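Side-chain contact in centromeric protein-C, isoform A (PDB 6O2K), which probably acts as an adaptor between chromatin and other proteins at the fly centromere, the chain here being its dimer-forming cupin domain: residues A54-K59 against L64-F69. Numbering follows the deposited sequence.
Sequences AFYNTK and LGYMRF
Ala54 and Tyr66 form an antiparallel hydrogen-bonded pair: Ala54 N donates to Tyr66 O at 3.0 Å, and Tyr66 N returns a bond to Ala54 O. Beyond them Tyr56 N reaches Leu64 O at 3.0 Å, nearly in line with the carbonyl. Water 1 prolongs this ladder, accepting from Leu64 N and donating to Tyr56 O; Thr58 OG1, in the loop that follows strand 51-55, gives it a further polar partner, so that the water bridges this loop to the start of strand 64-69.

Phe55 faces Gly65, and their CA atoms lie just 3.8 Å apart. The ring is swung over the partner strand, with Phe55 CD2 3.5 Å from Gly65 CA; any CB at the glycine would collide with it.

On the sheet face of Ala54 and Tyr66, the rings of Tyr56 and Tyr66 meet obliquely, their planes at 57°, with Tyr56 CE2 3.5 Å from Tyr66 CE2. Tyr56 has its CB directed toward the partner strand, and with CG anti to the carbonyl carbon (chi1 -68°) the phenol brings its OH to 2.7 Å from Tyr66 OH, in the plane of the Tyr66 ring. Leu64 runs alongside, its CG 3.9 Å from Tyr56 CD2. A phenylalanine in place of Tyr56 would probably keep much of this apolar packing but leave Tyr66 OH and Gly114 O of the second subunit without their shared hydroxyl partner.

Leu88 of that subunit packs on both tyrosines, placing this face at the dimer interface. Within the chain, the hairpin of strands 51-55 and 64-69 belongs to a cupin sheet in which 64-69 also pairs with 135-141.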
# COMPACT_ATOMS: atom_id res chain seq x y z
N ALA B 54 -12.26 4.64 -1.32
CA ALA B 54 -12.61 3.40 -0.64
C ALA B 54 -11.60 3.14 0.46
O ALA B 54 -10.40 3.02 0.19
CB ALA B 54 -12.67 2.22 -1.62
N PHE B 55 -12.05 3.03 1.71
CA PHE B 55 -11.14 2.78 2.82
C PHE B 55 -11.34 1.40 3.41
O PHE B 55 -12.47 0.89 3.49
CB PHE B 55 -11.29 3.85 3.91
CG PHE B 55 -10.61 5.13 3.58
CD1 PHE B 55 -11.23 6.07 2.78
CD2 PHE B 55 -9.34 5.39 4.05
CE1 PHE B 55 -10.60 7.26 2.47
CE2 PHE B 55 -8.69 6.58 3.74
CZ PHE B 55 -9.32 7.50 2.94
N TYR B 56 -10.23 0.78 3.82
CA TYR B 56 -10.31 -0.45 4.60
C TYR B 56 -11.05 -0.18 5.90
O TYR B 56 -10.84 0.84 6.56
CB TYR B 56 -8.91 -0.99 4.89
CG TYR B 56 -8.18 -1.51 3.67
CD1 TYR B 56 -8.41 -2.80 3.19
CD2 TYR B 56 -7.26 -0.71 3.00
CE1 TYR B 56 -7.74 -3.28 2.08
CE2 TYR B 56 -6.58 -1.19 1.89
CZ TYR B 56 -6.83 -2.47 1.44
OH TYR B 56 -6.15 -2.94 0.33
N ASN B 57 -11.94 -1.11 6.25
CA ASN B 57 -12.74 -1.02 7.47
C ASN B 57 -11.91 -1.41 8.70
O ASN B 57 -12.24 -2.34 9.44
CB ASN B 57 -13.98 -1.89 7.33
CG ASN B 57 -15.03 -1.58 8.36
OD1 ASN B 57 -15.04 -0.50 8.94
ND2 ASN B 57 -15.93 -2.53 8.59
N THR B 58 -10.81 -0.68 8.89
CA THR B 58 -9.97 -0.83 10.07
C THR B 58 -10.66 -0.26 11.30
O THR B 58 -11.70 0.40 11.22
CB THR B 58 -8.62 -0.13 9.88
OG1 THR B 58 -8.83 1.27 9.62
CG2 THR B 58 -7.84 -0.73 8.71
N LYS B 59 -10.05 -0.50 12.47
CA LYS B 59 -10.66 -0.07 13.72
C LYS B 59 -10.80 1.45 13.80
O LYS B 59 -11.79 1.96 14.33
CB LYS B 59 -9.86 -0.60 14.91
CG LYS B 59 -9.92 -2.12 15.04
CD LYS B 59 -9.63 -2.60 16.46
CE LYS B 59 -9.88 -1.50 17.50
NZ LYS B 59 -10.47 -2.04 18.77
N LEU B 64 -6.43 4.01 6.06
CA LEU B 64 -5.74 3.38 4.94
C LEU B 64 -6.77 3.12 3.84
O LEU B 64 -7.75 2.42 4.09
CB LEU B 64 -5.06 2.08 5.37
CG LEU B 64 -4.26 1.35 4.31
CD1 LEU B 64 -3.05 2.15 3.94
CD2 LEU B 64 -3.84 -0.03 4.84
N GLY B 65 -6.57 3.70 2.66
CA GLY B 65 -7.58 3.56 1.63
C GLY B 65 -7.04 3.93 0.26
O GLY B 65 -5.84 4.10 0.07
N TYR B 66 -7.96 4.07 -0.69
CA TYR B 66 -7.63 4.37 -2.08
C TYR B 66 -8.45 5.55 -2.57
O TYR B 66 -9.64 5.68 -2.23
CB TYR B 66 -7.88 3.17 -3.01
CG TYR B 66 -7.07 1.95 -2.62
CD1 TYR B 66 -5.75 1.81 -3.02
CD2 TYR B 66 -7.64 0.94 -1.84
CE1 TYR B 66 -5.00 0.68 -2.65
CE2 TYR B 66 -6.92 -0.17 -1.47
CZ TYR B 66 -5.60 -0.30 -1.87
OH TYR B 66 -4.89 -1.41 -1.48
N MET B 67 -7.81 6.39 -3.38
CA MET B 67 -8.47 7.41 -4.17
C MET B 67 -8.38 7.03 -5.64
O MET B 67 -7.28 6.78 -6.15
CB MET B 67 -7.83 8.78 -3.96
CG MET B 67 -7.76 9.23 -2.53
SD MET B 67 -7.13 10.93 -2.49
CE MET B 67 -6.61 11.08 -0.78
N ARG B 68 -9.53 7.00 -6.32
CA ARG B 68 -9.65 6.69 -7.73
C ARG B 68 -10.01 7.98 -8.46
O ARG B 68 -11.04 8.61 -8.14
CB ARG B 68 -10.73 5.62 -7.97
CG ARG B 68 -10.95 5.28 -9.44
CD ARG B 68 -12.34 4.68 -9.66
NE ARG B 68 -12.38 3.26 -9.33
CZ ARG B 68 -13.47 2.61 -8.94
NH1 ARG B 68 -13.40 1.32 -8.67
NH2 ARG B 68 -14.62 3.25 -8.80
N PHE B 69 -9.15 8.36 -9.40
CA PHE B 69 -9.27 9.61 -10.15
C PHE B 69 -9.64 9.30 -11.59
O PHE B 69 -8.99 8.48 -12.25
CB PHE B 69 -7.96 10.40 -10.16
CG PHE B 69 -7.67 11.14 -8.89
CD1 PHE B 69 -7.35 10.45 -7.73
CD2 PHE B 69 -7.66 12.53 -8.86
CE1 PHE B 69 -7.03 11.13 -6.56
CE2 PHE B 69 -7.34 13.23 -7.69
CZ PHE B 69 -7.04 12.51 -6.54
O HOH W 1 -8.71 2.68 7.39